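N-ACETYLMURAMOYL-L-ALANINE AMIDASE CwlV (Paenibacillus polymyxa, PDB 1JWQ) probably hydrolyses the amide bond between N-acetylmuramoyl groups and L-alanine in bacterial peptidoglycan, using this zinc-containing catalytic domain of a longer protein. Local coordinates at residues R64-E69 and V130-M136; A103-M108 and G171-Y175; G91-Y95 and H109-A113. All coordinates share one frame. Residue numbers count along the deposited sequence, not the author numbering.

Contact 1 of 3, residues R64-E69 and V130-M136; sequences RVKVAE and VIRETTM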
# COMPACT_ATOMS: atom_id res chain seq x y z
N ARG A 64 6.81 9.80 7.78
CA ARG A 64 6.40 9.30 6.47
C ARG A 64 5.69 10.40 5.70
O ARG A 64 5.90 10.57 4.50
CB ARG A 64 5.47 8.09 6.64
CG ARG A 64 6.11 6.93 7.39
CD ARG A 64 5.07 6.02 8.01
NE ARG A 64 5.69 5.04 8.90
CZ ARG A 64 6.11 3.84 8.52
NH1 ARG A 64 5.97 3.44 7.26
NH2 ARG A 64 6.67 3.02 9.41
N VAL A 65 4.83 11.15 6.40
CA VAL A 65 4.10 12.24 5.77
C VAL A 65 5.05 13.36 5.37
O VAL A 65 4.96 13.90 4.26
CB VAL A 65 3.02 12.82 6.73
CG1 VAL A 65 2.42 14.09 6.13
CG2 VAL A 65 1.94 11.79 6.99
N LYS A 66 5.99 13.68 6.25
CA LYS A 66 6.94 14.76 5.97
C LYS A 66 7.71 14.55 4.67
O LYS A 66 7.93 15.49 3.92
CB LYS A 66 7.92 14.92 7.14
CG LYS A 66 8.83 16.14 6.99
CD LYS A 66 9.37 16.60 8.34
CE LYS A 66 10.20 15.54 9.02
NZ LYS A 66 10.74 16.02 10.33
N VAL A 67 8.10 13.31 4.40
CA VAL A 67 8.82 13.01 3.16
C VAL A 67 7.95 13.37 1.96
O VAL A 67 8.39 14.03 1.03
CB VAL A 67 9.17 11.51 3.06
CG1 VAL A 67 9.80 11.21 1.71
CG2 VAL A 67 10.13 11.13 4.18
N ALA A 68 6.70 12.92 2.00
CA ALA A 68 5.77 13.20 0.91
C ALA A 68 5.57 14.70 0.73
O ALA A 68 5.59 15.20 -0.39
CB ALA A 68 4.43 12.51 1.18
N GLU A 69 5.39 15.42 1.83
CA GLU A 69 5.18 16.86 1.74
C GLU A 69 6.42 17.60 1.26
O GLU A 69 6.35 18.44 0.36
CB GLU A 69 4.75 17.43 3.10
CG GLU A 69 3.44 16.85 3.60
CD GLU A 69 2.33 17.00 2.58
OE1 GLU A 69 1.62 16.01 2.31
OE2 GLU A 69 2.16 18.12 2.04
N VAL A 130 -1.25 8.95 7.93
CA VAL A 130 -0.56 9.14 6.65
C VAL A 130 -1.41 9.59 5.47
O VAL A 130 -0.89 10.23 4.55
CB VAL A 130 0.24 7.87 6.26
CG1 VAL A 130 1.24 7.53 7.36
CG2 VAL A 130 -0.70 6.70 6.02
N ILE A 131 -2.71 9.29 5.47
CA ILE A 131 -3.55 9.74 4.36
C ILE A 131 -4.36 10.99 4.74
O ILE A 131 -4.98 11.62 3.89
CB ILE A 131 -4.49 8.60 3.85
CG1 ILE A 131 -5.33 8.01 4.99
CG2 ILE A 131 -3.64 7.50 3.21
CD1 ILE A 131 -6.36 6.97 4.51
N ARG A 132 -4.33 11.34 6.02
CA ARG A 132 -5.04 12.51 6.52
C ARG A 132 -4.16 13.76 6.49
O ARG A 132 -4.60 14.82 6.05
CB ARG A 132 -5.48 12.28 7.97
CG ARG A 132 -6.07 13.52 8.62
CD ARG A 132 -6.41 13.28 10.08
NE ARG A 132 -5.21 13.07 10.89
CZ ARG A 132 -4.97 11.98 11.61
NH1 ARG A 132 -5.85 10.98 11.61
NH2 ARG A 132 -3.86 11.88 12.32
N GLU A 133 -2.94 13.62 6.99
CA GLU A 133 -2.00 14.74 7.07
C GLU A 133 -1.29 15.08 5.77
O GLU A 133 -0.68 16.14 5.65
CB GLU A 133 -0.98 14.47 8.18
CG GLU A 133 -1.65 14.29 9.55
CD GLU A 133 -2.47 15.50 9.97
OE1 GLU A 133 -3.54 15.32 10.58
OE2 GLU A 133 -2.04 16.64 9.68
N THR A 134 -1.36 14.18 4.80
CA THR A 134 -0.75 14.42 3.50
C THR A 134 -1.65 15.43 2.77
O THR A 134 -2.84 15.54 3.08
CB THR A 134 -0.66 13.13 2.67
OG1 THR A 134 -1.73 12.25 3.04
CG2 THR A 134 0.68 12.44 2.92
N THR A 135 -1.07 16.16 1.82
CA THR A 135 -1.84 17.17 1.08
C THR A 135 -2.05 16.80 -0.38
O THR A 135 -2.76 17.52 -1.09
CB THR A 135 -1.15 18.54 1.13
OG1 THR A 135 0.12 18.46 0.47
CG2 THR A 135 -0.94 18.98 2.57
N MET A 136 -1.43 15.72 -0.83
CA MET A 136 -1.61 15.28 -2.21
C MET A 136 -2.51 14.04 -2.16
O MET A 136 -2.77 13.50 -1.08
CB MET A 136 -0.25 14.92 -2.85
CG MET A 136 0.42 13.64 -2.33
SD MET A 136 1.07 13.74 -0.64
CE MET A 136 2.15 15.22 -0.76

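Contact 2 of 3, residues A103-M108 and G171-Y175; sequences AFANVM and GITEY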
# COMPACT_ATOMS: atom_id res chain seq x y z
N ALA A 103 -10.59 10.43 -6.12
CA ALA A 103 -10.40 10.09 -7.52
C ALA A 103 -9.28 9.07 -7.65
O ALA A 103 -9.40 8.08 -8.36
CB ALA A 103 -10.05 11.34 -8.33
N PHE A 104 -8.19 9.32 -6.93
CA PHE A 104 -7.05 8.42 -6.95
C PHE A 104 -7.45 7.07 -6.35
O PHE A 104 -7.10 6.02 -6.88
CB PHE A 104 -5.89 9.05 -6.18
CG PHE A 104 -4.66 8.19 -6.10
CD1 PHE A 104 -4.28 7.37 -7.16
CD2 PHE A 104 -3.86 8.23 -4.96
CE1 PHE A 104 -3.11 6.60 -7.08
CE2 PHE A 104 -2.69 7.47 -4.87
CZ PHE A 104 -2.32 6.65 -5.94
N ALA A 105 -8.19 7.08 -5.24
CA ALA A 105 -8.62 5.82 -4.63
C ALA A 105 -9.44 5.01 -5.64
O ALA A 105 -9.28 3.80 -5.75
CB ALA A 105 -9.44 6.09 -3.37
N ASN A 106 -10.32 5.69 -6.37
CA ASN A 106 -11.15 5.01 -7.36
C ASN A 106 -10.30 4.37 -8.45
O ASN A 106 -10.49 3.20 -8.79
CB ASN A 106 -12.15 5.99 -8.00
CG ASN A 106 -13.23 6.44 -7.04
OD1 ASN A 106 -13.80 5.63 -6.30
ND2 ASN A 106 -13.55 7.73 -7.06
N VAL A 107 -9.36 5.13 -9.01
CA VAL A 107 -8.50 4.59 -10.06
C VAL A 107 -7.64 3.47 -9.48
O VAL A 107 -7.55 2.39 -10.06
CB VAL A 107 -7.60 5.69 -10.68
CG1 VAL A 107 -6.64 5.08 -11.70
CG2 VAL A 107 -8.48 6.75 -11.35
N MET A 108 -7.01 3.72 -8.34
CA MET A 108 -6.17 2.70 -7.72
C MET A 108 -6.93 1.40 -7.50
O MET A 108 -6.48 0.33 -7.90
CB MET A 108 -5.62 3.20 -6.38
CG MET A 108 -4.87 2.15 -5.59
SD MET A 108 -3.45 1.47 -6.48
CE MET A 108 -2.24 2.74 -6.14
N GLY A 171 -2.38 1.38 -11.01
CA GLY A 171 -3.23 2.39 -10.40
C GLY A 171 -2.54 3.75 -10.39
O GLY A 171 -3.16 4.77 -10.68
N ILE A 172 -1.26 3.75 -10.07
CA ILE A 172 -0.48 4.98 -10.02
C ILE A 172 -0.22 5.53 -11.42
O ILE A 172 -0.40 6.72 -11.68
CB ILE A 172 0.87 4.74 -9.32
CG1 ILE A 172 0.63 4.43 -7.84
CG2 ILE A 172 1.79 5.95 -9.49
CD1 ILE A 172 1.81 3.80 -7.14
N THR A 173 0.20 4.64 -12.31
CA THR A 173 0.48 5.02 -13.69
C THR A 173 -0.75 5.58 -14.39
O THR A 173 -0.68 6.60 -15.07
CB THR A 173 1.00 3.82 -14.48
OG1 THR A 173 2.18 3.31 -13.84
CG2 THR A 173 1.33 4.21 -15.91
N GLU A 174 -1.88 4.90 -14.22
CA GLU A 174 -3.12 5.33 -14.84
C GLU A 174 -3.59 6.67 -14.28
O GLU A 174 -3.96 7.56 -15.03
CB GLU A 174 -4.22 4.29 -14.65
CG GLU A 174 -4.00 2.98 -15.38
CD GLU A 174 -4.25 3.08 -16.88
OE1 GLU A 174 -4.77 4.12 -17.33
OE2 GLU A 174 -3.95 2.10 -17.59
N TYR A 175 -3.56 6.81 -12.96
CA TYR A 175 -4.00 8.05 -12.34
C TYR A 175 -3.14 9.24 -12.74
O TYR A 175 -3.65 10.32 -13.03
CB TYR A 175 -3.98 7.94 -10.81
CG TYR A 175 -4.51 9.20 -10.14
CD1 TYR A 175 -5.86 9.53 -10.21
CD2 TYR A 175 -3.64 10.08 -9.50
CE1 TYR A 175 -6.35 10.71 -9.65
CE2 TYR A 175 -4.12 11.27 -8.93
CZ TYR A 175 -5.47 11.58 -9.01
OH TYR A 175 -5.94 12.74 -8.46
O HOH W 1 -7.36 11.95 -6.27

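Contact 3 of 3, residues G91-Y95 and H109-A113; sequences GTETY and HKYFA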
# COMPACT_ATOMS: atom_id res chain seq x y z
N GLY A 91 -10.30 -10.22 2.54
CA GLY A 91 -10.59 -9.26 1.50
C GLY A 91 -9.62 -8.11 1.39
O GLY A 91 -8.78 -7.87 2.26
N THR A 92 -9.76 -7.38 0.28
CA THR A 92 -8.93 -6.24 -0.05
C THR A 92 -9.71 -4.94 0.12
O THR A 92 -10.85 -4.82 -0.33
CB THR A 92 -8.46 -6.35 -1.51
OG1 THR A 92 -7.72 -7.57 -1.67
CG2 THR A 92 -7.61 -5.17 -1.89
N GLU A 93 -9.07 -3.95 0.76
CA GLU A 93 -9.69 -2.66 1.00
C GLU A 93 -8.75 -1.51 0.62
O GLU A 93 -7.52 -1.62 0.78
CB GLU A 93 -10.07 -2.53 2.49
CG GLU A 93 -10.48 -3.84 3.14
CD GLU A 93 -10.67 -3.74 4.65
OE1 GLU A 93 -10.02 -2.87 5.29
OE2 GLU A 93 -11.45 -4.54 5.22
N THR A 94 -9.34 -0.42 0.14
CA THR A 94 -8.60 0.78 -0.26
C THR A 94 -9.20 1.91 0.54
O THR A 94 -10.41 2.09 0.53
CB THR A 94 -8.77 1.09 -1.74
OG1 THR A 94 -8.18 0.03 -2.52
CG2 THR A 94 -8.08 2.41 -2.07
N TYR A 95 -8.35 2.66 1.25
CA TYR A 95 -8.81 3.77 2.08
C TYR A 95 -8.35 5.15 1.61
O TYR A 95 -7.26 5.30 1.06
CB TYR A 95 -8.30 3.61 3.51
CG TYR A 95 -8.90 2.46 4.26
CD1 TYR A 95 -8.32 1.19 4.22
CD2 TYR A 95 -10.04 2.64 5.03
CE1 TYR A 95 -8.87 0.13 4.94
CE2 TYR A 95 -10.60 1.60 5.75
CZ TYR A 95 -10.01 0.35 5.70
OH TYR A 95 -10.55 -0.68 6.44
N HIS A 109 -8.10 1.49 -6.88
CA HIS A 109 -8.90 0.30 -6.61
C HIS A 109 -9.25 -0.46 -7.89
O HIS A 109 -9.28 -1.69 -7.90
CB HIS A 109 -10.19 0.67 -5.88
CG HIS A 109 -10.80 -0.47 -5.12
ND1 HIS A 109 -10.20 -1.04 -4.03
CD2 HIS A 109 -11.96 -1.15 -5.32
CE1 HIS A 109 -10.95 -2.03 -3.58
NE2 HIS A 109 -12.03 -2.11 -4.35
N LYS A 110 -9.51 0.28 -8.96
CA LYS A 110 -9.86 -0.31 -10.25
C LYS A 110 -8.83 -1.33 -10.73
O LYS A 110 -9.19 -2.38 -11.28
CB LYS A 110 -10.00 0.81 -11.30
CG LYS A 110 -10.47 0.34 -12.67
CD LYS A 110 -10.53 1.50 -13.66
CE LYS A 110 -11.28 1.12 -14.93
NZ LYS A 110 -10.78 -0.14 -15.55
N TYR A 111 -7.55 -1.05 -10.51
CA TYR A 111 -6.50 -1.96 -10.95
C TYR A 111 -5.93 -2.82 -9.84
O TYR A 111 -5.51 -3.96 -10.05
CB TYR A 111 -5.38 -1.16 -11.61
CG TYR A 111 -5.87 -0.37 -12.80
CD1 TYR A 111 -6.29 0.95 -12.66
CD2 TYR A 111 -5.98 -0.97 -14.05
CE1 TYR A 111 -6.81 1.66 -13.74
CE2 TYR A 111 -6.50 -0.28 -15.13
CZ TYR A 111 -6.92 1.03 -14.97
OH TYR A 111 -7.44 1.72 -16.04
N PHE A 112 -5.93 -2.26 -8.64
CA PHE A 112 -5.41 -2.95 -7.46
C PHE A 112 -6.29 -4.11 -6.99
O PHE A 112 -5.81 -5.24 -6.83
CB PHE A 112 -5.23 -1.90 -6.35
CG PHE A 112 -5.07 -2.48 -4.98
CD1 PHE A 112 -5.90 -2.04 -3.94
CD2 PHE A 112 -4.09 -3.42 -4.71
CE1 PHE A 112 -5.74 -2.54 -2.65
CE2 PHE A 112 -3.92 -3.92 -3.42
CZ PHE A 112 -4.74 -3.48 -2.39
N ALA A 113 -7.57 -3.84 -6.77
CA ALA A 113 -8.49 -4.86 -6.29
C ALA A 113 -8.54 -6.15 -7.11
O ALA A 113 -8.38 -7.24 -6.56
CB ALA A 113 -9.90 -4.26 -6.15

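Contact 1 of 3, residues R64-E69 and V130-M136
Glu-69 takes the m rotamer at both chi1 and chi2, which swings its carboxylate from the flank of helix 61-70 onto the turn between helix 129-132 and strand 138-145, on one face of the sheet. The side chain is long enough to accept two hydrogen bonds there: Thr-135 N to Glu-69 OE1 at 2.7 Å, and Thr-135 OG1 to Glu-69 OE2 at 2.6 Å. The p rotamer of Thr-135 sets its hydroxyl beside its own amide for this. Thr-134 points OG1 back to Val-130 O (2.7 Å) and so presents CG2 to Ala-68 CB (4.1 Å). Val-65, in t, spreads its two methyls along the other segment, CG2 3.7 Å from Val-130 CA and CG1 3.7 Å from Glu-133 O. Ala-68 is small enough to leave room for Met-136, folded (p, m, m) with SD 4.0 Å from Ala-68 CB. Arg-64 lends its aliphatic part, CD lying 4.2 Å from Val-130 CG1, while its guanidinium bridges to Asp-7 and hydrogen-bonds the backbone O of the zinc ligand His-10. Apolar groups fill the interior, edged by a carboxylate paired with both amide and hydroxyl of Thr-135, so helix and turn are joined by apolar packing and two hydrogen bonds.

Contact 2 of 3, residues A103-M108 and G171-Y175
Ala-103 is small enough to let the Tyr-175 ring close in, its CB resting 4.0 Å from Tyr-175 CE1. One residue on, Phe-104 makes the larger contact with the ring: its CB sits over the face of the Tyr-175 ring, 3.8 Å from the centroid, a CH-pi interaction, and its CD1 comes within 3.5 Å of Tyr-175 CG, the two planes inclined at 38°. A water joins Phe-104 N (2.8 Å) to Tyr-175 OH (2.7 Å). The segments belong to helices 102-116 and 158-176, neighbours on one face of the sheet in this open alpha-beta-alpha domain; Phe-104 and Tyr-175 both reach Val-75 of strand 75-82. The short axes approach to 8.7 Å at 126°. Val-107, a compact branched residue, fits between the backbones, CG1 lying 3.6 Å from Gly-171 O and 3.9 Å from Glu-174 CB. At Met-108 the helices are tightest, its CA 4.0 Å from Gly-171 CA; a CB on Gly-171 would clash with the sulfur at 2.6 Å. Flexible Met-108 then curls CE to within 3.7 Å of Ile-172 CG1.

Contact 3 of 3, residues G91-Y95 and H109-A113
Strand 92-96, helix 102-116 and strand 120-125 form a beta-alpha-beta unit, in which the helix connects two neighbouring parallel strands, and here the helix lies back across the first of them. The short axes are 9.4 Å apart at 152°, so the helix runs roughly antiparallel to the strand. Thr-92 and Thr-94 direct their CA-to-CB bonds toward it, whereas Glu-93 between them points away and forms a salt bridge with Arg-121. Threonine suits these positions, since its branched CB is at home in a strand and it offers both a methyl and a hydroxyl to a buried interface. The hydroxyl of Thr-92 bonds Val-143 O and Thr-116 OG1 at the end of the helix, while its methyl CG2 meets Phe-112.

His-109 comes first along the helix. Its CA-to-CB bond points sideways, but the ring end turns in and ND1 hydrogen-bonds Thr-94 OG1 at 2.7 Å. The other ring nitrogen, NE2, bonds Asp-120 at the start of strand 120-125, so this buried imidazole links the first and last elements of the unit through its two polar atoms. A turn later, Phe-112 brings a flat apolar ring to the strand: CE1 is 3.3 Å from Thr-92 CG2 and 4.0 Å from Glu-93 O, and at the ring edge CD1 is 3.4 Å from Thr-94 OG1. The side chain also packs on Leu-141 and on Val-164 and Ile-168 of helix 158-176. Ala-113 completes the register: Ala-113 CA and Thr-92 CA are 6.4 Å apart, as are His-109 CA and Thr-94 CA, and Ala-113 CA lies 4.5 Å from Thr-92 CG2.

Contacts 2 and 3 are neighbours on one face of the sheet, their centres 10 Å apart, because helix 102-116 serves both; they also meet where Glu-174 CG lies 3.5 Å from Tyr-111 CE1. Contact 1 packs on the opposite face, its centre about 17 Å and 20 Å from those of contacts 2 and 3, yet it touches contact 3 at Ile-131 CD1 and Tyr-95 O, 3.9 Å apart. The zinc, held by His-10, Glu-26 and His-80, is about 9 Å from the side chain of Arg-64 in contact 1 and about 10 Å from that of Glu-93 in contact 3. In contact 2, the Met-108 side chain is about 12 Å from that of His-80.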